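Local coordinates for uncharacterized protein aq_328 (Aquifex aeolicus, PDB 1R4V) that is of unknown function but adopts an ancestral histone fold and may take part in protein heterodimerization, at residues L24-K27 against G28-K31; L32-Y35 against F36-E39; K95-Q98 against K99-Q102; S129-R132 against N133-G136. All coordinates share one frame; numbering follows the deposited sequence.

Contact 1: residues L24-K27 against G28-K31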
loop_
_atom_site.group_PDB
_atom_site.type_symbol
_atom_site.label_atom_id
_atom_site.label_comp_id
_atom_site.label_asym_id
_atom_site.label_seq_id
_atom_site.Cartn_x
_atom_site.Cartn_y
_atom_site.Cartn_z
ATOM N N LEU A 24 13.834 -11.302 -14.977
ATOM C CA LEU A 24 12.403 -11.622 -15.108
ATOM C C LEU A 24 11.593 -11.431 -13.837
ATOM O O LEU A 24 10.370 -11.318 -13.916
ATOM C CB LEU A 24 12.147 -13.045 -15.633
ATOM C CG LEU A 24 11.977 -13.169 -17.157
ATOM C CD1 LEU A 24 10.666 -12.601 -17.704
ATOM C CD2 LEU A 24 13.123 -12.492 -17.852
ATOM N N ARG A 25 12.235 -11.392 -12.674
ATOM C CA ARG A 25 11.504 -11.147 -11.439
ATOM C C ARG A 25 10.638 -9.913 -11.685
ATOM O O ARG A 25 11.170 -8.920 -12.191
ATOM C CB ARG A 25 12.473 -10.882 -10.299
ATOM C CG ARG A 25 11.838 -10.911 -8.925
ATOM C CD ARG A 25 12.824 -10.482 -7.873
ATOM N NE ARG A 25 12.385 -10.884 -6.546
ATOM C CZ ARG A 25 12.981 -10.519 -5.428
ATOM N NH1 ARG A 25 14.023 -9.716 -5.457
ATOM N NH2 ARG A 25 12.509 -10.946 -4.273
ATOM N N PRO A 26 9.342 -9.945 -11.345
ATOM C CA PRO A 26 8.475 -8.800 -11.624
ATOM C C PRO A 26 9.136 -7.502 -11.178
ATOM O O PRO A 26 9.796 -7.457 -10.146
ATOM C CB PRO A 26 7.206 -9.116 -10.825
ATOM C CG PRO A 26 7.159 -10.602 -10.769
ATOM C CD PRO A 26 8.591 -11.026 -10.679
ATOM N N LYS A 27 8.976 -6.455 -11.976
ATOM C CA LYS A 27 9.630 -5.177 -11.709
ATOM C C LYS A 27 9.118 -4.570 -10.407
ATOM O O LYS A 27 7.953 -4.735 -10.067
ATOM C CB LYS A 27 9.475 -4.233 -12.902
ATOM C CG LYS A 27 10.660 -4.275 -13.874
ATOM C CD LYS A 27 10.992 -5.664 -14.423
ATOM C CE LYS A 27 12.303 -5.675 -15.220
ATOM N NZ LYS A 27 13.547 -5.912 -14.412
ATOM N N GLY A 28 10.017 -3.907 -9.687
ATOM C CA GLY A 28 9.770 -3.392 -8.350
ATOM C C GLY A 28 10.163 -4.299 -7.199
ATOM O O GLY A 28 10.572 -3.778 -6.169
ATOM N N PHE A 29 10.034 -5.619 -7.362
ATOM C CA PHE A 29 10.247 -6.619 -6.297
ATOM C C PHE A 29 11.669 -6.484 -5.790
ATOM O O PHE A 29 11.945 -6.303 -4.602
ATOM C CB PHE A 29 10.021 -8.040 -6.823
ATOM C CG PHE A 29 8.586 -8.502 -6.875
ATOM C CD1 PHE A 29 7.551 -7.669 -7.281
ATOM C CD2 PHE A 29 8.274 -9.810 -6.524
ATOM C CE1 PHE A 29 6.258 -8.120 -7.336
ATOM C CE2 PHE A 29 6.970 -10.268 -6.566
ATOM C CZ PHE A 29 5.958 -9.423 -6.979
ATOM N N ASP A 30 12.586 -6.583 -6.745
ATOM C CA ASP A 30 13.988 -6.232 -6.578
ATOM C C ASP A 30 14.220 -5.077 -5.595
ATOM O O ASP A 30 14.819 -5.247 -4.544
ATOM C CB ASP A 30 14.498 -5.896 -7.991
ATOM C CG ASP A 30 13.350 -5.412 -8.922
ATOM O OD1 ASP A 30 13.108 -4.178 -9.124
ATOM O OD2 ASP A 30 12.608 -6.280 -9.451
ATOM N N LYS A 31 13.702 -3.896 -5.921
ATOM C CA LYS A 31 13.917 -2.667 -5.162
ATOM C C LYS A 31 13.217 -2.643 -3.815
ATOM O O LYS A 31 13.710 -2.042 -2.844
ATOM C CB LYS A 31 13.433 -1.491 -6.020
ATOM C CG LYS A 31 14.323 -1.385 -7.259
ATOM C CD LYS A 31 13.688 -0.680 -8.430
ATOM C CE LYS A 31 13.675 0.786 -8.225
ATOM N NZ LYS A 31 13.976 1.450 -9.546
#
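Pro26 lies over one face of the Phe29 ring. Its CB sits 3.9 Å from the ring centroid and 17° off the ring normal, a CH-pi contact displaced toward the rim. The two side chains meet where the loop 24-27 turns into helix 29-40. Arg25 reaches the same phenylalanine from another direction. Its NE lies near the ring plane, at the edge, while Phe29 CB stands over one face of the guanidinium, 3.7 Å from Arg25 NE. The guanidinium and ring planes are 68° apart. Arg25 gets there because CG is anti to the backbone N (chi1 -168°) and the chain runs extended from CG to NE. NH1 thus passes beside Asp30 CA. The polar end of Arg25 is held outside this turn, by salt bridges to Asp46 and Asp33. Phe29 also meets Tyr112 edge-to-face and packs on Ile49 and Leu109.

Gly28 is the N-cap residue. At its backbone angles a side chain would collide with Lys27 O, so the position calls for glycine. A weak bond from Phe29 N to Pro26 O, 3.3 Å long, closes the turn. Asp30 OD1 weakly accepts from Gly28 N at 3.2 Å and from Lys31 N. The chemistry implies a helix start held by apolar packing and weak amide bonds, with the arginine charge directed to nearby carboxylates.

Contact 2: residues L32-Y35 against F36-E39. With ZN (zinc ion), chain C; CAC (cacodylate ion), chain D.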
loop_
_atom_site.group_PDB
_atom_site.type_symbol
_atom_site.label_atom_id
_atom_site.label_comp_id
_atom_site.label_asym_id
_atom_site.label_seq_id
_atom_site.Cartn_x
_atom_site.Cartn_y
_atom_site.Cartn_z
ATOM N N LEU A 32 12.052 -3.282 -3.770
ATOM C CA LEU A 32 11.302 -3.392 -2.524
ATOM C C LEU A 32 12.057 -4.317 -1.586
ATOM O O LEU A 32 12.263 -3.979 -0.429
ATOM C CB LEU A 32 9.915 -3.947 -2.799
ATOM C CG LEU A 32 8.978 -3.980 -1.574
ATOM C CD1 LEU A 32 8.578 -2.588 -1.134
ATOM C CD2 LEU A 32 7.781 -4.825 -1.907
ATOM N N ASP A 33 12.457 -5.474 -2.117
ATOM C CA ASP A 33 13.214 -6.504 -1.400
ATOM C C ASP A 33 14.419 -5.850 -0.772
ATOM O O ASP A 33 14.635 -5.878 0.445
ATOM C CB ASP A 33 13.568 -7.602 -2.402
ATOM C CG ASP A 33 14.487 -8.688 -1.862
ATOM O OD1 ASP A 33 14.872 -8.707 -0.679
ATOM O OD2 ASP A 33 14.890 -9.576 -2.635
ATOM N N HIS A 34 15.196 -5.204 -1.632
ATOM C CA HIS A 34 16.378 -4.489 -1.211
ATOM C C HIS A 34 16.086 -3.394 -0.166
ATOM O O HIS A 34 16.804 -3.311 0.823
ATOM C CB HIS A 34 17.106 -3.986 -2.466
ATOM C CG HIS A 34 18.462 -3.456 -2.187
ATOM N ND1 HIS A 34 19.610 -4.119 -2.570
ATOM C CD2 HIS A 34 18.858 -2.332 -1.550
ATOM C CE1 HIS A 34 20.659 -3.408 -2.199
ATOM N NE2 HIS A 34 20.230 -2.322 -1.578
ATOM N N TYR A 35 15.058 -2.565 -0.316
ATOM C CA TYR A 35 14.740 -1.568 0.711
ATOM C C TYR A 35 14.242 -2.154 2.060
ATOM O O TYR A 35 14.597 -1.681 3.145
ATOM C CB TYR A 35 13.643 -0.606 0.210
ATOM C CG TYR A 35 13.428 0.535 1.161
ATOM C CD1 TYR A 35 14.273 1.624 1.142
ATOM C CD2 TYR A 35 12.425 0.511 2.117
ATOM C CE1 TYR A 35 14.104 2.682 2.017
ATOM C CE2 TYR A 35 12.245 1.564 3.006
ATOM C CZ TYR A 35 13.091 2.643 2.948
ATOM O OH TYR A 35 12.967 3.702 3.807
ATOM N N PHE A 36 13.354 -3.137 2.002
ATOM C CA PHE A 36 12.878 -3.758 3.251
ATOM C C PHE A 36 14.027 -4.402 4.069
ATOM O O PHE A 36 14.064 -4.317 5.291
ATOM C CB PHE A 36 11.771 -4.755 2.922
ATOM C CG PHE A 36 10.379 -4.166 2.992
ATOM C CD1 PHE A 36 10.041 -3.046 2.257
ATOM C CD2 PHE A 36 9.391 -4.754 3.787
ATOM C CE1 PHE A 36 8.750 -2.517 2.319
ATOM C CE2 PHE A 36 8.110 -4.230 3.856
ATOM C CZ PHE A 36 7.794 -3.096 3.121
ATOM N N ARG A 37 14.971 -5.041 3.388
ATOM C CA ARG A 37 16.069 -5.734 4.055
ATOM C C ARG A 37 17.012 -4.704 4.658
ATOM O O ARG A 37 17.251 -4.688 5.865
ATOM C CB ARG A 37 16.773 -6.654 3.068
ATOM C CG ARG A 37 17.954 -7.395 3.655
ATOM C CD ARG A 37 18.605 -8.395 2.696
ATOM N NE ARG A 37 19.370 -7.748 1.625
ATOM C CZ ARG A 37 19.019 -7.628 0.339
ATOM N NH1 ARG A 37 19.853 -7.003 -0.477
ATOM N NH2 ARG A 37 17.891 -8.119 -0.160
ATOM N N THR A 38 17.504 -3.801 3.818
ATOM C CA THR A 38 18.547 -2.853 4.225
ATOM C C THR A 38 18.054 -1.737 5.140
ATOM O O THR A 38 18.765 -1.364 6.067
ATOM C CB THR A 38 19.247 -2.268 2.972
ATOM O OG1 THR A 38 18.275 -1.645 2.111
ATOM C CG2 THR A 38 19.807 -3.385 2.134
ATOM N N GLU A 39 16.857 -1.199 4.912
ATOM C CA GLU A 39 16.368 -0.070 5.713
ATOM C C GLU A 39 15.366 -0.422 6.821
ATOM O O GLU A 39 15.311 0.277 7.833
ATOM C CB GLU A 39 15.792 1.026 4.801
ATOM C CG GLU A 39 16.779 1.592 3.781
ATOM C CD GLU A 39 18.027 2.254 4.377
ATOM O OE1 GLU A 39 17.936 2.915 5.443
ATOM O OE2 GLU A 39 19.120 2.124 3.768
HETATM ZN ZN ZN C . 16.519 -10.724 -2.638
HETATM AS AS CAC D . 18.467 -8.246 -4.035
HETATM O O1 CAC D . 18.134 -9.730 -3.197
HETATM O O2 CAC D . 18.874 -6.858 -3.065
HETATM C C1 CAC D . 19.919 -8.517 -5.338
HETATM C C2 CAC D . 16.764 -7.846 -4.921
HETATM O O HOH W 1 16.647 -11.372 -0.633
HETATM O O HOH W 2 17.159 -11.598 -4.378
#
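Helix 29-40 of the histone-fold chain carries a zinc and cacodylate site beside apolar packing. Asp33 OD2 binds the zinc ion at 2.0 Å, together with two waters and O1 of a cacodylate ion, probably from the crystallisation liquor. The other oxygen, Asp33 OD1, forms a salt bridge to Arg37 NH2 at 3.1 Å, with the carboxylate and guanidinium planes 86° apart. Arg25 also bonds to Asp33 OD2. Cacodylate O2 lies in the plane of the Arg37 guanidinium, at its edge. It accepts from Arg37 NH1 at 2.8 Å and from His34 ND1 at 2.9 Å, and more weakly from Arg37 NH2. A bend at chi3 (73°) brings the arginine end back to this oxygen.

Thr38 N and OG1 grip His34 O from opposite faces of its plane, OG1 at 2.6 Å. Thr38 CG2 lies over one face of the histidine ring. Glu39 CB covers a face of the Tyr35 ring, 3.8 Å from its centroid. Without the Tyr35 ring, as with an alanine here, a gap is likely to open beside Glu39 CB and Ile100. Leu32 and Phe36 lie side by side, CD1 to CE1 3.5 Å, facing helix 46-62. Such spacing is that of an alpha helix, amphipathic here, with zinc bound at Asp33 on its polar side in this crystal and Leu32 and Phe36 on the apolar one.

Contact 3: residues K95-Q98 against K99-Q102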
loop_
_atom_site.group_PDB
_atom_site.type_symbol
_atom_site.label_atom_id
_atom_site.label_comp_id
_atom_site.label_asym_id
_atom_site.label_seq_id
_atom_site.Cartn_x
_atom_site.Cartn_y
_atom_site.Cartn_z
ATOM N N LYS A 95 3.129 10.750 4.693
ATOM C CA LYS A 95 4.115 11.819 4.845
ATOM C C LYS A 95 5.542 11.307 5.017
ATOM O O LYS A 95 6.470 11.865 4.415
ATOM C CB LYS A 95 3.754 12.719 6.021
ATOM C CG LYS A 95 2.605 13.661 5.742
ATOM C CD LYS A 95 2.277 14.505 6.988
ATOM C CE LYS A 95 0.830 15.035 6.979
ATOM N NZ LYS A 95 0.443 15.604 5.655
ATOM N N ASN A 96 5.724 10.273 5.836
ATOM C CA ASN A 96 7.045 9.663 6.021
ATOM C C ASN A 96 7.548 9.074 4.714
ATOM O O ASN A 96 8.742 9.174 4.425
ATOM C CB ASN A 96 7.087 8.545 7.067
ATOM C CG ASN A 96 6.827 9.020 8.483
ATOM O OD1 ASN A 96 6.908 10.209 8.799
ATOM N ND2 ASN A 96 6.493 8.068 9.350
ATOM N N PHE A 97 6.663 8.461 3.933
ATOM C CA PHE A 97 7.051 7.913 2.638
ATOM C C PHE A 97 7.579 8.983 1.681
ATOM O O PHE A 97 8.572 8.750 0.974
ATOM C CB PHE A 97 5.933 7.133 1.942
ATOM C CG PHE A 97 6.278 6.744 0.527
ATOM C CD1 PHE A 97 7.154 5.703 0.279
ATOM C CD2 PHE A 97 5.752 7.441 -0.555
ATOM C CE1 PHE A 97 7.495 5.357 -1.027
ATOM C CE2 PHE A 97 6.074 7.093 -1.857
ATOM C CZ PHE A 97 6.958 6.053 -2.093
ATOM N N GLN A 98 6.922 10.133 1.649
ATOM C CA GLN A 98 7.306 11.212 0.745
ATOM C C GLN A 98 8.699 11.763 1.057
ATOM O O GLN A 98 9.349 12.306 0.171
ATOM C CB GLN A 98 6.251 12.325 0.745
ATOM C CG GLN A 98 4.930 11.856 0.133
ATOM C CD GLN A 98 3.711 12.727 0.460
ATOM O OE1 GLN A 98 2.828 12.876 -0.383
ATOM N NE2 GLN A 98 3.649 13.280 1.666
ATOM N N LYS A 99 9.173 11.620 2.290
ATOM C CA LYS A 99 10.519 12.061 2.611
ATOM C C LYS A 99 11.606 11.001 2.362
ATOM O O LYS A 99 12.775 11.284 2.609
ATOM C CB LYS A 99 10.592 12.747 3.984
ATOM C CG LYS A 99 10.151 12.035 5.229
ATOM C CD LYS A 99 9.826 13.063 6.319
ATOM C CE LYS A 99 9.676 12.399 7.690
ATOM N NZ LYS A 99 8.683 13.108 8.561
ATOM N N ILE A 100 11.257 9.832 1.834
ATOM C CA ILE A 100 12.240 8.800 1.487
ATOM C C ILE A 100 12.837 9.075 0.105
ATOM O O ILE A 100 12.108 9.259 -0.868
ATOM C CB ILE A 100 11.618 7.389 1.555
ATOM C CG1 ILE A 100 11.277 7.063 3.009
ATOM C CG2 ILE A 100 12.568 6.323 1.002
ATOM C CD1 ILE A 100 10.422 5.861 3.163
ATOM N N GLU A 101 14.167 9.083 0.020
ATOM C CA GLU A 101 14.879 9.383 -1.226
ATOM C C GLU A 101 15.084 8.146 -2.101
ATOM O O GLU A 101 14.958 8.229 -3.327
ATOM C CB GLU A 101 16.216 10.075 -0.928
ATOM C CG GLU A 101 16.028 11.316 -0.059
ATOM C CD GLU A 101 17.039 12.430 -0.291
ATOM O OE1 GLU A 101 18.162 12.162 -0.782
ATOM O OE2 GLU A 101 16.694 13.596 0.028
ATOM N N GLN A 102 15.381 7.012 -1.468
ATOM C CA GLN A 102 15.575 5.745 -2.171
ATOM C C GLN A 102 14.316 5.271 -2.877
ATOM O O GLN A 102 13.209 5.362 -2.341
ATOM C CB GLN A 102 16.031 4.651 -1.209
ATOM C CG GLN A 102 16.247 3.267 -1.860
ATOM C CD GLN A 102 17.122 2.353 -1.016
ATOM O OE1 GLN A 102 17.930 2.847 -0.233
ATOM N NE2 GLN A 102 16.965 1.035 -1.162
HETATM O O HOH W 3 9.721 8.157 -1.554
HETATM O O HOH W 4 12.235 12.390 -1.359
#
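The backbone leaves helix 88-98 through a tightened last turn, where Lys99 N is shared between Lys95 O, by a weak bond, and Asn96 O at 3.3 Å, and Ile100 N bonds to Phe97 O at 3.0 Å. This is a helix C-terminus in an all-alpha histone-fold chain, running into the loop before helix 106-113. Both i to i-3 donors stand above the carbonyl planes: Lys99 N is 68° out of that of Asn96, and Ile100 N is 59° out of that of Phe97.

Lys99 then folds back alongside Asn96, the two side chains pointing the same way. Its CG sits between the backbone N and the carbonyl carbon (chi1 57°), which places CG 3.3 Å from Asn96 O. The chain runs back along the helix, and Lys99 NZ makes a weak bond of 3.4 Å to Asn96 OD1.

Ile100 CD1 approaches the Phe97 ring obliquely, 4.4 Å from Phe97 CD1. Ile100 also packs on Tyr35 of helix 29-40 and Leu140 of helix 131-149. Phe97 packs on Asn133 and Leu140 of that last helix as well. A water bridges the helix end and the loop. It rests over one face of the Phe97 ring, offset toward the rim, and donates to Phe97 O at 2.8 Å and to Ile100 O at 2.7 Å.

Contact 4: residues S129-R132 against N133-G136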
loop_
_atom_site.group_PDB
_atom_site.type_symbol
_atom_site.label_atom_id
_atom_site.label_comp_id
_atom_site.label_asym_id
_atom_site.label_seq_id
_atom_site.Cartn_x
_atom_site.Cartn_y
_atom_site.Cartn_z
ATOM N N SER A 129 -2.791 10.821 -9.507
ATOM C CA SER A 129 -1.410 11.265 -9.317
ATOM C C SER A 129 -0.865 11.058 -7.916
ATOM O O SER A 129 0.338 11.043 -7.748
ATOM C CB SER A 129 -1.279 12.750 -9.648
ATOM O OG SER A 129 -1.539 12.917 -11.032
ATOM N N GLU A 130 -1.724 10.921 -6.907
ATOM C CA GLU A 130 -1.293 10.645 -5.530
ATOM C C GLU A 130 -1.193 9.172 -5.183
ATOM O O GLU A 130 -0.838 8.863 -4.057
ATOM C CB GLU A 130 -2.262 11.269 -4.508
ATOM C CG GLU A 130 -2.116 12.771 -4.339
ATOM C CD GLU A 130 -0.708 13.187 -3.917
ATOM O OE1 GLU A 130 -0.183 12.637 -2.913
ATOM O OE2 GLU A 130 -0.128 14.071 -4.604
ATOM N N TYR A 131 -1.540 8.273 -6.093
ATOM C CA TYR A 131 -1.571 6.853 -5.785
ATOM C C TYR A 131 -0.214 6.334 -5.354
ATOM O O TYR A 131 -0.132 5.404 -4.553
ATOM C CB TYR A 131 -2.044 6.053 -6.995
ATOM C CG TYR A 131 -3.518 5.925 -7.214
ATOM C CD1 TYR A 131 -4.464 6.673 -6.489
ATOM C CD2 TYR A 131 -3.986 5.023 -8.159
ATOM C CE1 TYR A 131 -5.836 6.533 -6.727
ATOM C CE2 TYR A 131 -5.352 4.857 -8.385
ATOM C CZ TYR A 131 -6.267 5.601 -7.668
ATOM O OH TYR A 131 -7.585 5.400 -7.953
ATOM N N ARG A 132 0.867 6.880 -5.904
ATOM C CA ARG A 132 2.188 6.414 -5.479
ATOM C C ARG A 132 2.479 6.738 -4.011
ATOM O O ARG A 132 3.075 5.939 -3.295
ATOM C CB ARG A 132 3.278 6.932 -6.425
ATOM C CG ARG A 132 3.508 8.441 -6.403
ATOM C CD ARG A 132 4.579 8.885 -7.418
ATOM N NE ARG A 132 5.727 7.987 -7.323
ATOM C CZ ARG A 132 6.621 8.019 -6.343
ATOM N NH1 ARG A 132 7.610 7.138 -6.366
ATOM N NH2 ARG A 132 6.557 8.916 -5.356
ATOM N N ASN A 133 2.036 7.904 -3.543
ATOM C CA ASN A 133 2.207 8.293 -2.150
ATOM C C ASN A 133 1.326 7.458 -1.237
ATOM O O ASN A 133 1.760 7.055 -0.181
ATOM C CB ASN A 133 1.963 9.778 -1.963
ATOM C CG ASN A 133 2.994 10.591 -2.721
ATOM O OD1 ASN A 133 4.175 10.221 -2.776
ATOM N ND2 ASN A 133 2.543 11.668 -3.348
ATOM N N ILE A 134 0.102 7.186 -1.655
ATOM C CA ILE A 134 -0.801 6.352 -0.850
ATOM C C ILE A 134 -0.239 4.946 -0.705
ATOM O O ILE A 134 -0.215 4.392 0.402
ATOM C CB ILE A 134 -2.190 6.336 -1.480
ATOM C CG1 ILE A 134 -2.786 7.747 -1.408
ATOM C CG2 ILE A 134 -3.082 5.329 -0.768
ATOM C CD1 ILE A 134 -4.070 7.934 -2.193
HETATM N N MSE A 135 0.209 4.364 -1.814
HETATM C CA MSE A 135 0.748 3.018 -1.793
HETATM C C MSE A 135 2.035 2.950 -1.000
HETATM O O MSE A 135 2.254 2.002 -0.271
HETATM C CB MSE A 135 0.992 2.471 -3.193
HETATM C CG MSE A 135 0.775 0.940 -3.145
HETATM SE SE MSE A 135 1.534 0.214 -4.706
HETATM C CE MSE A 135 1.970 -1.690 -4.148
ATOM N N GLY A 136 2.896 3.939 -1.173
ATOM C CA GLY A 136 4.110 4.039 -0.384
ATOM C C GLY A 136 3.854 4.112 1.106
ATOM O O GLY A 136 4.532 3.436 1.861
#
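Glu130 OE1 accepts a nearly straight hydrogen bond from Asn133 ND2, 2.9 Å long with an angle of 171° at the hydrogen. The pair stands at the first turn of helix 131-149, a long helix of the histone-fold chain. The oxygen lies in the amide plane of Asn133. The amide nitrogen, in contrast, meets OE1 from above the carboxylate plane, and the two planes are 38° apart. A bend at chi2 turns the Glu130 carboxylate forward along the helix toward Asn133. With a leucine in place of Asn133, Glu130 OE1 would probably lose its amide donor and the carboxylate be freer to turn.

Backbone bonds hold the pair in place. Glu130 O accepts from Ile134 N at 3.1 Å and weakly from Asn133 N. The next turn follows with Met135 N to Tyr131 O and Gly136 N to Arg132 O, both 2.9 Å. Ile134 runs its CG1 along Glu130 O at 3.5 Å, and its CD1 lies obliquely by the Tyr131 ring.

Farther out, the Tyr131 ring meets Phe60 edge-to-face, and Met135, a selenomethionine, extends between helices 46-62 and 106-113, touching Leu53, Val56 and Leu109. Asn133 packs on Phe97 and Gln98 of helix 88-98, and Glu130 on Gln98. Arg132 directs NE to Asp107 in a salt bridge. Its guanidinium plane is 89° from the Asn133 amide, with Arg132 NH2 3.7 Å from Asn133 OD1.

Contacts 1 and 2 share helix 29-40, their centres 12 Å apart. They join at the zinc site, where Arg25 NH1 meets Asp33 OD2 at 3.0 Å. Arg25 also lies about 3 Å, at nearest atoms, from the cacodylate bound to that zinc. A further zinc ion sits about 7 Å from the Asp33 side chain. Contact 2 touches contact 3 through Tyr35 OH, which is 3.4 Å from Ile100 CD1. Contact 3 in turn packs on contact 4: Phe97 CD1 is 3.5 Å from Gly136 CA, and their centres are 11 Å apart. Contacts 1 and 4 do not touch, with centres about 19 Å apart. The chain of touches thus runs from the metal site inward to helix 131-149.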